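Local coordinates for microcin B17-processing protein McbD (Escherichia coli str. K-12 substr. MG1655, PDB 6GRH) that is needed to process the inactive precursor of microcin B17 into the active peptide and belongs to the YcaO family of ATP-dependent cyclodehydratases, at residues Ala343-Ser348 / Val352-Ile357; Ile32-Arg37 / Gly56-Arg61; Ser189-Gly194 / Leu315-Asn320; Asp199-Ala204 / Lys257-Leu262; Tyr379-Gly382 / Arg388-Lys391. The protein carries 1 engineered substitution. All coordinates share one frame; numbering follows the deposited sequence. Where two conformers were deposited one is given.

Along the chain interaction 2 comes first, interaction 4 lies nested inside the 120-residue span between the two segments of interaction 3, and interactions 1 and 5 follow. Interactions 1 and 2 have centres about 15 Å apart and touch, Phe-59 of helix 47-66 packing on Tyr-354 of strand 350-358; both also border McbB chains. Interactions 3 and 4, centres about 13 Å apart, meet where Thr-193 OG1 probably hydrogen-bonds Asp-199 OD1; helix 251-275 carries one side of interaction 4 and touches interaction 3 through Leu-255. The contacts thus form two touching pairs, with interaction 5 separate near the C-terminus, its centre about 31 to 35 Å from the others.

Interaction 1: residues Ala343-Ser348 / Val352-Ile357; sequences ARERVS and VWYTKI. With EDO (1,2-ethanediol), chain N; EDO (1,2-ethanediol), chain Q.
Glu-345 OE1 accepts a hydrogen bond of 2.6 Å from Tyr-354 OH and also forms a salt bridge with Arg-199 of an McbB chain, so one buried carboxylate oxygen serves both the hairpin and the subunit interface. The hydroxyl reaches it from above the carboxylate plane, 51° out of it, and the carboxylate and phenol planes stand 86° apart. With CG anti to its carbonyl carbon and the chain extended beyond, Glu-345 runs out to the ring's hydroxyl end. The other oxygen, OE2, accepts from Gln-288 N of the same McbB chain.

The opposite sheet face carries Arg-344 and Trp-353, a non-hydrogen-bonded pair. Arg-344 CB lies 3.6 Å from the centroid of the six-membered ring of Trp-353 and 11° off its normal, a CH-pi contact over one face. A bend at chi2 takes the guanidinium onward to Thr-31 of McbB and to an ethanediol. At the indole edge, Trp-353 NE1 donates to O2 of a second ethanediol over 2.8 Å; both diols probably come from the crystallisation liquor.

Paired backbone bonds join Ala-343 to Tyr-354 and Glu-345 to Val-352, defining an antiparallel hairpin. Strand 350-358 continues the sheet to strand 151-154, while His-63 of helix 47-66 stacks on Tyr-354 and helix 157-180 packs against Trp-353.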
# COMPACT_ATOMS: atom_id res chain seq x y z
N ALA E 343 24.54 -30.61 23.71
CA ALA E 343 25.30 -29.65 22.92
C ALA E 343 24.54 -28.32 22.98
O ALA E 343 23.32 -28.28 23.28
CB ALA E 343 25.44 -30.10 21.49
N ARG E 344 25.27 -27.23 22.81
CA ARG E 344 24.67 -25.91 22.81
C ARG E 344 25.39 -24.95 21.89
O ARG E 344 26.60 -25.09 21.62
CB ARG E 344 24.51 -25.36 24.22
CG ARG E 344 25.77 -24.86 24.89
CD ARG E 344 26.86 -25.91 24.93
NE ARG E 344 27.88 -25.63 25.93
CZ ARG E 344 28.96 -26.39 26.14
NH1 ARG E 344 29.19 -27.46 25.38
NH2 ARG E 344 29.82 -26.07 27.11
N GLU E 345 24.63 -23.97 21.40
CA GLU E 345 25.12 -22.98 20.43
C GLU E 345 24.49 -21.62 20.72
O GLU E 345 23.28 -21.51 20.94
CB GLU E 345 24.75 -23.42 18.99
CG GLU E 345 25.42 -24.72 18.58
CD GLU E 345 25.03 -25.26 17.21
OE1 GLU E 345 23.89 -24.97 16.71
OE2 GLU E 345 25.88 -25.99 16.65
N ARG E 346 25.32 -20.59 20.73
CA ARG E 346 24.86 -19.24 20.87
C ARG E 346 24.05 -18.76 19.66
O ARG E 346 24.48 -18.90 18.49
CB ARG E 346 26.02 -18.32 21.13
CG ARG E 346 25.62 -16.98 21.67
CD ARG E 346 26.81 -16.11 22.01
NE ARG E 346 26.38 -14.77 22.37
CZ ARG E 346 27.18 -13.76 22.70
NH1 ARG E 346 28.50 -13.88 22.68
NH2 ARG E 346 26.64 -12.58 23.02
N VAL E 347 22.88 -18.21 19.95
CA VAL E 347 22.00 -17.57 18.96
C VAL E 347 21.62 -16.23 19.60
O VAL E 347 20.97 -16.22 20.63
CB VAL E 347 20.73 -18.41 18.70
CG1 VAL E 347 19.79 -17.71 17.75
CG2 VAL E 347 21.09 -19.81 18.21
N SER E 348 22.06 -15.13 19.01
CA SER E 348 21.95 -13.78 19.61
C SER E 348 22.54 -13.77 21.03
O SER E 348 23.69 -14.18 21.20
CB SER E 348 20.49 -13.26 19.56
OG SER E 348 20.04 -13.28 18.22
N VAL E 352 20.77 -22.12 22.43
CA VAL E 352 19.87 -23.22 22.08
C VAL E 352 20.59 -24.52 22.45
O VAL E 352 21.83 -24.57 22.43
CB VAL E 352 19.41 -23.19 20.62
CG1 VAL E 352 18.69 -21.86 20.32
CG2 VAL E 352 20.56 -23.44 19.61
N TRP E 353 19.79 -25.56 22.75
CA TRP E 353 20.23 -26.80 23.39
C TRP E 353 19.77 -28.00 22.58
O TRP E 353 18.61 -28.05 22.13
CB TRP E 353 19.65 -26.89 24.78
CG TRP E 353 20.24 -25.83 25.64
CD1 TRP E 353 19.79 -24.55 25.78
CD2 TRP E 353 21.43 -25.93 26.39
NE1 TRP E 353 20.63 -23.86 26.60
CE2 TRP E 353 21.66 -24.67 26.98
CE3 TRP E 353 22.35 -26.97 26.63
CZ2 TRP E 353 22.74 -24.42 27.82
CZ3 TRP E 353 23.44 -26.71 27.46
CH2 TRP E 353 23.61 -25.46 28.06
N TYR E 354 20.69 -28.94 22.39
CA TYR E 354 20.38 -30.24 21.80
C TYR E 354 20.67 -31.25 22.88
O TYR E 354 21.73 -31.16 23.55
CB TYR E 354 21.27 -30.52 20.59
CG TYR E 354 21.38 -29.38 19.62
CD1 TYR E 354 22.30 -28.37 19.80
CD2 TYR E 354 20.57 -29.33 18.48
CE1 TYR E 354 22.42 -27.31 18.88
CE2 TYR E 354 20.67 -28.29 17.57
CZ TYR E 354 21.60 -27.30 17.76
OH TYR E 354 21.70 -26.27 16.84
N THR E 355 19.75 -32.19 23.10
CA THR E 355 19.95 -33.22 24.11
C THR E 355 19.48 -34.56 23.59
O THR E 355 18.57 -34.62 22.76
CB THR E 355 19.17 -32.94 25.41
OG1 THR E 355 17.82 -32.62 25.08
CG2 THR E 355 19.78 -31.81 26.21
N LYS E 356 20.08 -35.63 24.11
CA LYS E 356 19.56 -36.98 23.93
C LYS E 356 19.75 -37.76 25.22
O LYS E 356 20.86 -37.81 25.77
CB LYS E 356 20.24 -37.71 22.77
CG LYS E 356 19.67 -39.11 22.44
CD LYS E 356 20.57 -39.80 21.43
CE LYS E 356 20.20 -41.24 21.09
NZ LYS E 356 19.03 -41.29 20.18
N ILE E 357 18.65 -38.34 25.70
CA ILE E 357 18.68 -39.20 26.84
C ILE E 357 18.87 -40.62 26.37
O ILE E 357 18.09 -41.10 25.54
CB ILE E 357 17.44 -39.01 27.74
CG1 ILE E 357 17.54 -37.62 28.37
CG2 ILE E 357 17.40 -40.10 28.81
CD1 ILE E 357 16.46 -37.25 29.34
C1 EDO N . 32.57 -28.79 25.84
O1 EDO N . 32.70 -27.39 25.55
C2 EDO N . 31.91 -29.06 27.19
O2 EDO N . 31.87 -27.90 28.02
C1 EDO Q . 19.34 -19.08 27.42
O1 EDO Q . 18.97 -19.59 26.14
C2 EDO Q . 20.28 -20.06 28.11
O2 EDO Q . 19.94 -21.42 27.79

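Interaction 2: residues Ile32-Arg37 / Gly56-Arg61; sequences IWDYER and GEYFER
Ile-32 and Asp-34 both meet Tyr-58, and these three buried side chains make the tightly packed part of the contact. Ile-32 CG2 approaches Tyr-58 CD1 to 3.6 Å, obliquely to the ring, while Ile-32 CD1 lies 3.7 Å from Tyr-58 CB. The two methyl groups therefore cover the base of the tyrosine, whose side chain crosses that of the isoleucine at about a right angle.

Further along the ring, Tyr-58 OH donates to Asp-34 OD2 over 2.7 Å. The carboxylate oxygen sits at the ring edge, in its plane, but the hydroxyl comes from above the carboxylate plane, 50° out of it. Tyr-58 CG stands opposite its backbone N (chi1 174°), which carries the phenol from the helix toward the loop. Asp-34 is fixed from another direction by a salt bridge from Arg-37 NH1 to Asp-34 OD1, 2.7 Å long; the same oxygen also accepts from Ala-14 N.

On the looser side, Glu-57 and Arg-61 are partly exposed, do not touch segment 32-37 and lie beside Ala-41 of strand 41-45. From the same loop as Asp-34, Arg-37 and Glu-36 make salt bridges to Glu-204 and Arg-209 of an McbB chain. The arrangement is helix-on-sheet packing: helix 47-66 lies against the end of strand 28-33, a member of the four-stranded antiparallel N-terminal sheet.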
# COMPACT_ATOMS: atom_id res chain seq x y z
N ILE E 32 9.60 -27.52 7.16
CA ILE E 32 10.87 -27.07 6.62
C ILE E 32 11.41 -28.14 5.67
O ILE E 32 11.49 -29.30 6.04
CB ILE E 32 11.86 -26.74 7.74
CG1 ILE E 32 11.37 -25.48 8.45
CG2 ILE E 32 13.28 -26.55 7.19
CD1 ILE E 32 12.08 -25.13 9.72
N TRP E 33 11.77 -27.75 4.45
CA TRP E 33 12.38 -28.64 3.47
C TRP E 33 13.81 -28.15 3.26
O TRP E 33 14.06 -26.94 3.18
CB TRP E 33 11.56 -28.68 2.17
CG TRP E 33 12.18 -29.47 1.01
CD1 TRP E 33 12.16 -30.82 0.83
CD2 TRP E 33 12.89 -28.93 -0.14
NE1 TRP E 33 12.82 -31.16 -0.33
CE2 TRP E 33 13.26 -30.03 -0.95
CE3 TRP E 33 13.23 -27.65 -0.55
CZ2 TRP E 33 13.98 -29.88 -2.15
CZ3 TRP E 33 13.94 -27.49 -1.75
CH2 TRP E 33 14.31 -28.60 -2.53
N ASP E 34 14.75 -29.10 3.22
CA ASP E 34 16.16 -28.79 3.06
C ASP E 34 16.80 -29.87 2.17
O ASP E 34 17.71 -30.56 2.60
CB ASP E 34 16.84 -28.72 4.45
CG ASP E 34 18.12 -27.89 4.46
OD1 ASP E 34 18.37 -27.13 3.48
OD2 ASP E 34 18.89 -27.99 5.47
N TYR E 35 16.30 -30.00 0.94
CA TYR E 35 16.85 -30.93 -0.05
C TYR E 35 16.81 -32.33 0.58
O TYR E 35 15.81 -32.66 1.22
CB TYR E 35 18.27 -30.51 -0.49
CG TYR E 35 18.34 -29.07 -0.94
CD1 TYR E 35 17.88 -28.71 -2.21
CD2 TYR E 35 18.84 -28.08 -0.11
CE1 TYR E 35 17.93 -27.38 -2.62
CE2 TYR E 35 18.89 -26.76 -0.50
CZ TYR E 35 18.43 -26.41 -1.76
OH TYR E 35 18.48 -25.11 -2.14
N GLU E 36 17.89 -33.09 0.50
CA GLU E 36 17.97 -34.37 1.18
C GLU E 36 19.10 -34.34 2.20
O GLU E 36 19.65 -35.40 2.57
CB GLU E 36 18.12 -35.48 0.16
CG GLU E 36 16.94 -35.52 -0.81
CD GLU E 36 17.04 -36.63 -1.84
OE1 GLU E 36 18.12 -36.93 -2.39
OE2 GLU E 36 15.99 -37.22 -2.12
N ARG E 37 19.40 -33.14 2.71
CA ARG E 37 20.33 -33.03 3.82
C ARG E 37 19.75 -33.77 5.03
O ARG E 37 20.47 -34.51 5.69
CB ARG E 37 20.59 -31.57 4.15
CG ARG E 37 21.39 -30.84 3.09
CD ARG E 37 21.04 -29.35 3.07
NE ARG E 37 21.94 -28.60 2.18
CZ ARG E 37 21.84 -27.30 1.93
NH1 ARG E 37 20.86 -26.57 2.49
NH2 ARG E 37 22.70 -26.72 1.10
N GLY E 56 12.23 -26.20 15.59
CA GLY E 56 12.88 -27.10 16.54
C GLY E 56 13.19 -28.48 16.01
O GLY E 56 14.28 -29.00 16.21
N GLU E 57 12.25 -29.06 15.28
CA GLU E 57 12.44 -30.35 14.62
C GLU E 57 13.59 -30.28 13.60
O GLU E 57 14.44 -31.18 13.54
CB GLU E 57 11.13 -30.77 13.94
CG GLU E 57 11.13 -32.13 13.22
CD GLU E 57 11.25 -33.30 14.18
OE1 GLU E 57 10.57 -33.28 15.21
OE2 GLU E 57 12.04 -34.22 13.88
N TYR E 58 13.62 -29.19 12.83
CA TYR E 58 14.70 -28.96 11.90
C TYR E 58 16.06 -28.84 12.61
O TYR E 58 17.01 -29.50 12.20
CB TYR E 58 14.44 -27.68 11.06
CG TYR E 58 15.62 -27.36 10.21
CD1 TYR E 58 15.88 -28.10 9.08
CD2 TYR E 58 16.51 -26.34 10.54
CE1 TYR E 58 16.97 -27.85 8.28
CE2 TYR E 58 17.63 -26.08 9.74
CZ TYR E 58 17.85 -26.84 8.63
OH TYR E 58 18.92 -26.59 7.82
N PHE E 59 16.16 -27.99 13.63
CA PHE E 59 17.42 -27.83 14.35
C PHE E 59 17.87 -29.18 14.95
O PHE E 59 19.05 -29.52 14.87
CB PHE E 59 17.32 -26.82 15.48
CG PHE E 59 17.71 -25.42 15.10
CD1 PHE E 59 19.02 -24.97 15.32
CD2 PHE E 59 16.77 -24.50 14.62
CE1 PHE E 59 19.39 -23.66 15.01
CE2 PHE E 59 17.13 -23.18 14.32
CZ PHE E 59 18.44 -22.75 14.52
N GLU E 60 16.92 -29.91 15.53
CA GLU E 60 17.22 -31.21 16.15
C GLU E 60 17.79 -32.20 15.13
O GLU E 60 18.85 -32.74 15.33
CB GLU E 60 15.95 -31.81 16.76
CG GLU E 60 16.19 -33.16 17.42
CD GLU E 60 14.92 -33.98 17.56
OE1 GLU E 60 13.93 -33.42 18.03
OE2 GLU E 60 14.94 -35.19 17.19
N ARG E 61 17.04 -32.44 14.07
CA ARG E 61 17.43 -33.41 13.05
C ARG E 61 18.69 -33.02 12.32
O ARG E 61 19.54 -33.89 12.03
CB ARG E 61 16.28 -33.67 12.09
CG ARG E 61 15.09 -34.28 12.83
CD ARG E 61 14.50 -35.49 12.15
NE ARG E 61 13.85 -35.05 10.94
CZ ARG E 61 12.54 -34.96 10.74
NH1 ARG E 61 11.65 -35.31 11.67
NH2 ARG E 61 12.11 -34.55 9.56

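Interaction 3: residues Ser189-Gly194 / Leu315-Asn320; sequences SEIVTG and LTLEEN
Ile-191 turns CG1 opposite its backbone N (chi1 -168°), and a chi2 of 72° then bends CD1 toward segment 315-320. From the other side, Leu-317 has CG opposite its carbonyl carbon (chi1 -51°), with an extended chi2, which presents CD2 to that isoleucine methyl. The two methyl carbons, Ile-191 CD1 and Leu-317 CD2, are 4.0 Å apart, an ordinary apolar contact. Leu-317 CD2 also approaches Ile-191 CG1 at 4.2 Å, so the leucine branch touches both the end and the middle of the isoleucine chain.

Ile-191 CD1 additionally lies 3.5 Å from Leu-315 O. This puts the methyl against backbone as well as side chain, and no hydrogen bond links the segments. The contact joins two loops of the YcaO fold: one leads from strand 182-187 into helix 196-208, the other follows strand 307-308, which runs parallel to strand 182-187 in the mixed sheet. Leu-255 of helix 251-275 touches both Ile-191 and Leu-317, so the loop residues share a helix as a common apolar neighbour.

Polar groups are held separately on each loop. Thr-316 OG1 donates to Glu-318 OE1 over 2.6 Å, meeting it on the syn side, tilted from the carboxylate plane. In the other loop, Ile-191 O and Ser-189 O both accept from the guanidinium of Arg-206.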
# COMPACT_ATOMS: atom_id res chain seq x y z
N SER E 189 -13.32 -44.36 23.00
CA SER E 189 -13.12 -43.93 21.63
C SER E 189 -14.10 -42.80 21.28
O SER E 189 -13.81 -42.04 20.38
CB SER E 189 -13.25 -45.11 20.68
OG SER E 189 -14.49 -45.74 20.85
N GLU E 190 -15.19 -42.65 22.04
CA GLU E 190 -16.11 -41.51 21.87
C GLU E 190 -15.77 -40.30 22.74
O GLU E 190 -16.56 -39.36 22.80
CB GLU E 190 -17.55 -41.94 22.11
CG GLU E 190 -18.08 -42.92 21.08
CD GLU E 190 -19.39 -43.58 21.49
OE1 GLU E 190 -20.12 -43.06 22.37
OE2 GLU E 190 -19.70 -44.64 20.92
N ILE E 191 -14.60 -40.29 23.38
CA ILE E 191 -14.19 -39.22 24.30
C ILE E 191 -14.35 -37.85 23.67
O ILE E 191 -14.03 -37.68 22.49
CB ILE E 191 -12.71 -39.40 24.76
CG1 ILE E 191 -12.36 -38.47 25.93
CG2 ILE E 191 -11.70 -39.18 23.62
CD1 ILE E 191 -12.99 -38.89 27.24
N VAL E 192 -14.86 -36.89 24.44
CA VAL E 192 -14.93 -35.48 24.02
C VAL E 192 -13.96 -34.69 24.91
O VAL E 192 -14.06 -34.78 26.14
CB VAL E 192 -16.37 -34.90 24.15
CG1 VAL E 192 -16.38 -33.40 23.88
CG2 VAL E 192 -17.30 -35.62 23.18
N THR E 193 -13.04 -33.94 24.29
CA THR E 193 -12.03 -33.18 25.03
C THR E 193 -12.40 -31.73 25.33
O THR E 193 -11.79 -31.12 26.19
CB THR E 193 -10.65 -33.19 24.32
OG1 THR E 193 -10.68 -32.35 23.14
CG2 THR E 193 -10.21 -34.62 23.96
N GLY E 194 -13.35 -31.15 24.59
CA GLY E 194 -13.61 -29.70 24.67
C GLY E 194 -12.64 -28.82 23.89
O GLY E 194 -12.88 -27.63 23.73
N LEU E 315 -14.13 -42.95 30.84
CA LEU E 315 -15.03 -41.93 30.27
C LEU E 315 -14.59 -40.50 30.57
O LEU E 315 -15.13 -39.56 29.99
CB LEU E 315 -16.47 -42.12 30.79
CG LEU E 315 -17.22 -43.42 30.53
CD1 LEU E 315 -18.65 -43.28 31.04
CD2 LEU E 315 -17.23 -43.80 29.06
N THR E 316 -13.62 -40.33 31.48
CA THR E 316 -13.06 -39.02 31.83
C THR E 316 -11.53 -39.10 31.94
O THR E 316 -10.95 -40.21 32.04
CB THR E 316 -13.62 -38.50 33.16
OG1 THR E 316 -13.34 -39.44 34.20
CG2 THR E 316 -15.15 -38.30 33.08
N LEU E 317 -10.89 -37.93 31.96
CA LEU E 317 -9.45 -37.84 31.84
C LEU E 317 -8.74 -37.37 33.12
O LEU E 317 -7.78 -36.61 33.05
CB LEU E 317 -9.10 -36.91 30.67
CG LEU E 317 -9.81 -37.24 29.35
CD1 LEU E 317 -9.57 -36.13 28.34
CD2 LEU E 317 -9.36 -38.59 28.80
N GLU E 318 -9.18 -37.84 34.28
CA GLU E 318 -8.50 -37.47 35.53
C GLU E 318 -7.18 -38.23 35.79
O GLU E 318 -7.00 -39.38 35.36
CB GLU E 318 -9.43 -37.61 36.73
CG GLU E 318 -9.61 -39.02 37.29
CD GLU E 318 -10.54 -39.91 36.49
OE1 GLU E 318 -11.04 -39.45 35.42
OE2 GLU E 318 -10.76 -41.06 36.92
N GLU E 319 -6.26 -37.57 36.51
CA GLU E 319 -5.04 -38.21 37.01
C GLU E 319 -5.38 -39.13 38.18
O GLU E 319 -6.50 -39.11 38.70
CB GLU E 319 -4.04 -37.14 37.45
CG GLU E 319 -3.92 -36.00 36.45
CD GLU E 319 -4.03 -36.50 35.03
OE1 GLU E 319 -4.03 -37.73 34.83
OE2 GLU E 319 -4.12 -35.67 34.10
N ASN E 320 -4.41 -39.95 38.58
CA ASN E 320 -4.55 -40.90 39.71
C ASN E 320 -3.30 -40.81 40.61
O ASN E 320 -2.36 -40.06 40.33
CB ASN E 320 -4.79 -42.34 39.20
CG ASN E 320 -3.59 -42.89 38.43
OD1 ASN E 320 -2.57 -43.28 39.03
ND2 ASN E 320 -3.69 -42.91 37.09

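Interaction 4: residues Asp199-Ala204 / Lys257-Leu262; sequences DEILLA and KSVVEL
Val-259 packs between Ile-201 and Leu-202 in a helix-helix contact of the YcaO fold. Segments 199-204 and 257-262, of helices 196-208 and 251-275, approach to 10.0 Å between axes and cross at 57°, a separation bridged here by aliphatic side chains.

All contacts across the segments are apolar. Val-259 divides its two methyls: CG1 faces Ile-201, while CG2 meets Leu-202 CD2 at 3.8 Å. Its chi1 of 168° sets CG1 opposite the backbone N and CG2 opposite the carbonyl carbon, separating the two contacts. The side chains of Ile-201 and Val-259 run past one another in opposing directions, whereas Leu-202 crosses Val-259 at about a right angle. A looser contact joins Ile-201 CD1 to Val-260 CG2 at 4.3 Å.

The polar interactions lie around this interface: Ser-258 OG is hydrogen-bonded to Thr-228 OG1 of strand 224-231, and Glu-200 forms a salt bridge with Arg-63 of an McbC chain. At the closest point, Ile-201 CG2 lies 3.6 Å from Val-259 CG1.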
# COMPACT_ATOMS: atom_id res chain seq x y z
N ASP E 199 -11.20 -32.40 18.90
CA ASP E 199 -12.52 -32.98 18.61
C ASP E 199 -12.83 -33.03 17.12
O ASP E 199 -13.45 -33.97 16.66
CB ASP E 199 -13.60 -32.21 19.38
CG ASP E 199 -13.44 -32.37 20.90
OD1 ASP E 199 -12.84 -33.37 21.35
OD2 ASP E 199 -13.90 -31.49 21.66
N GLU E 200 -12.38 -32.03 16.38
CA GLU E 200 -12.50 -32.01 14.92
C GLU E 200 -11.77 -33.23 14.29
O GLU E 200 -12.33 -33.93 13.45
CB GLU E 200 -11.92 -30.71 14.38
CG GLU E 200 -12.26 -30.40 12.93
CD GLU E 200 -13.51 -29.57 12.75
OE1 GLU E 200 -14.31 -29.37 13.71
OE2 GLU E 200 -13.71 -29.13 11.60
N ILE E 201 -10.52 -33.47 14.71
CA ILE E 201 -9.77 -34.64 14.26
C ILE E 201 -10.47 -35.93 14.69
O ILE E 201 -10.70 -36.81 13.86
CB ILE E 201 -8.30 -34.65 14.76
CG1 ILE E 201 -7.51 -33.48 14.18
CG2 ILE E 201 -7.60 -35.98 14.42
CD1 ILE E 201 -6.29 -33.14 15.00
N LEU E 202 -10.83 -36.06 15.96
CA LEU E 202 -11.46 -37.29 16.43
C LEU E 202 -12.75 -37.59 15.66
O LEU E 202 -12.96 -38.73 15.23
CB LEU E 202 -11.71 -37.28 17.95
CG LEU E 202 -10.43 -37.33 18.79
CD1 LEU E 202 -10.73 -36.90 20.22
CD2 LEU E 202 -9.78 -38.71 18.77
N LEU E 203 -13.60 -36.58 15.45
CA LEU E 203 -14.85 -36.79 14.70
C LEU E 203 -14.57 -37.25 13.25
O LEU E 203 -15.20 -38.17 12.75
CB LEU E 203 -15.70 -35.52 14.70
CG LEU E 203 -17.14 -35.71 14.20
CD1 LEU E 203 -17.89 -36.70 15.07
CD2 LEU E 203 -17.88 -34.38 14.14
N ALA E 204 -13.63 -36.59 12.59
CA ALA E 204 -13.27 -36.95 11.22
C ALA E 204 -12.76 -38.40 11.14
O ALA E 204 -13.18 -39.14 10.26
CB ALA E 204 -12.23 -35.99 10.68
N LYS E 257 -2.02 -34.14 22.49
CA LYS E 257 -0.81 -34.24 21.67
C LYS E 257 -0.81 -35.52 20.81
O LYS E 257 -0.50 -35.48 19.64
CB LYS E 257 0.47 -34.16 22.53
CG LYS E 257 0.67 -32.81 23.25
CD LYS E 257 2.15 -32.39 23.30
N SER E 258 -1.21 -36.65 21.39
CA SER E 258 -1.25 -37.92 20.65
C SER E 258 -2.16 -37.87 19.41
O SER E 258 -1.79 -38.34 18.33
CB SER E 258 -1.70 -39.05 21.57
OG SER E 258 -1.69 -40.27 20.89
N VAL E 259 -3.34 -37.28 19.57
CA VAL E 259 -4.28 -37.11 18.47
C VAL E 259 -3.66 -36.27 17.33
O VAL E 259 -3.79 -36.62 16.15
CB VAL E 259 -5.61 -36.52 18.98
CG1 VAL E 259 -6.53 -36.07 17.85
CG2 VAL E 259 -6.31 -37.55 19.83
N VAL E 260 -2.97 -35.19 17.70
CA VAL E 260 -2.36 -34.30 16.70
C VAL E 260 -1.16 -34.99 16.03
O VAL E 260 -0.93 -34.80 14.83
CB VAL E 260 -1.96 -32.93 17.30
CG1 VAL E 260 -1.26 -32.08 16.27
CG2 VAL E 260 -3.19 -32.20 17.79
N GLU E 261 -0.40 -35.77 16.80
CA GLU E 261 0.67 -36.60 16.22
C GLU E 261 0.10 -37.58 15.19
O GLU E 261 0.66 -37.73 14.11
CB GLU E 261 1.43 -37.36 17.30
CG GLU E 261 2.30 -36.48 18.20
CD GLU E 261 3.66 -36.14 17.61
OE1 GLU E 261 4.20 -36.92 16.78
OE2 GLU E 261 4.21 -35.09 18.00
N LEU E 262 -1.02 -38.23 15.51
CA LEU E 262 -1.68 -39.09 14.54
C LEU E 262 -2.08 -38.32 13.26
O LEU E 262 -1.75 -38.73 12.17
CB LEU E 262 -2.88 -39.80 15.16
CG LEU E 262 -3.52 -40.92 14.34
CD1 LEU E 262 -4.25 -41.94 15.23
CD2 LEU E 262 -4.47 -40.38 13.26

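Interaction 5: residues Tyr379-Gly382 / Arg388-Lys391; sequences YHTG and RESK
Tyr-379 and Glu-389 meet with their ring and carboxylate planes 84° apart. Glu-389 OE2 lies at the edge of the phenol, near its plane, and accepts a 2.7 Å hydrogen bond from Tyr-379 OH. Relative to the carboxylate plane, this donor is above it, 36° out. The glutamate chain, extended beyond CG, carries OE2 to the phenol hydroxyl.

Gly-382 N approaches the same oxygen differently, using the syn lone pair of Glu-389 OE2 at 2.9 Å with a 163° angle at hydrogen. Thus one oxygen takes two donors from distinct directions. Thr-381 crosses the glutamate at about a right angle, its CG2 4.0 Å from Glu-389 OE2.

Glu-389 OE1 forms a salt bridge with Lys-386, and Tyr-379 OH also bonds to Gly-384 N. The carboxylate of Glu-389 ties together two parts of the irregular chain that follows strand 350-358, near the C-terminus of this YcaO protein, and Tyr-379 and Glu-389 pack on Leu-179 of helix 157-180.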
# COMPACT_ATOMS: atom_id res chain seq x y z
N TYR E 379 12.96 -55.50 29.95
CA TYR E 379 12.56 -56.63 29.13
C TYR E 379 13.67 -57.67 29.06
O TYR E 379 14.85 -57.33 29.15
CB TYR E 379 12.17 -56.15 27.73
CG TYR E 379 11.49 -57.20 26.89
CD1 TYR E 379 10.14 -57.46 27.04
CD2 TYR E 379 12.21 -57.93 25.94
CE1 TYR E 379 9.51 -58.42 26.27
CE2 TYR E 379 11.59 -58.89 25.17
CZ TYR E 379 10.23 -59.14 25.33
OH TYR E 379 9.60 -60.11 24.58
N HIS E 380 13.28 -58.94 28.95
CA HIS E 380 14.21 -60.03 28.67
C HIS E 380 13.56 -60.92 27.62
O HIS E 380 12.33 -61.10 27.65
CB HIS E 380 14.54 -60.84 29.95
CG HIS E 380 15.80 -61.65 29.84
ND1 HIS E 380 15.82 -62.97 29.43
CD2 HIS E 380 17.09 -61.33 30.10
CE1 HIS E 380 17.06 -63.42 29.45
NE2 HIS E 380 17.85 -62.44 29.84
N THR E 381 14.36 -61.46 26.70
CA THR E 381 13.87 -62.40 25.68
C THR E 381 12.94 -63.45 26.29
O THR E 381 13.24 -64.02 27.34
CB THR E 381 15.02 -63.13 24.96
OG1 THR E 381 15.80 -62.19 24.24
CG2 THR E 381 14.50 -64.19 23.98
N GLY E 382 11.79 -63.67 25.64
CA GLY E 382 10.82 -64.65 26.11
C GLY E 382 9.72 -64.13 27.02
O GLY E 382 8.75 -64.84 27.27
N ARG E 388 7.03 -60.63 17.77
CA ARG E 388 7.24 -59.19 17.95
C ARG E 388 8.71 -58.88 18.26
O ARG E 388 9.17 -57.78 17.96
CB ARG E 388 6.35 -58.61 19.06
CG ARG E 388 4.84 -58.83 18.91
CD ARG E 388 4.21 -57.76 18.09
NE ARG E 388 2.75 -57.82 17.97
CZ ARG E 388 1.87 -57.15 18.71
NH1 ARG E 388 2.23 -56.41 19.75
NH2 ARG E 388 0.58 -57.25 18.42
N GLU E 389 9.44 -59.82 18.86
CA GLU E 389 10.86 -59.59 19.22
C GLU E 389 11.80 -59.45 18.01
O GLU E 389 12.90 -58.92 18.15
CB GLU E 389 11.40 -60.69 20.13
CG GLU E 389 10.74 -60.76 21.50
CD GLU E 389 11.23 -61.92 22.35
OE1 GLU E 389 11.40 -63.04 21.80
OE2 GLU E 389 11.43 -61.74 23.56
N SER E 390 11.36 -59.92 16.84
CA SER E 390 12.11 -59.80 15.59
C SER E 390 11.48 -58.85 14.55
O SER E 390 11.98 -58.77 13.45
CB SER E 390 12.23 -61.19 14.96
OG SER E 390 10.94 -61.70 14.63
N LYS E 391 10.41 -58.13 14.90
CA LYS E 391 9.68 -57.28 13.95
C LYS E 391 9.68 -55.85 14.44
O LYS E 391 9.42 -55.60 15.62
CB LYS E 391 8.23 -57.72 13.83
CG LYS E 391 7.91 -58.73 12.75
CD LYS E 391 6.40 -58.84 12.55
CE LYS E 391 5.81 -57.58 11.90
NZ LYS E 391 4.39 -57.74 11.46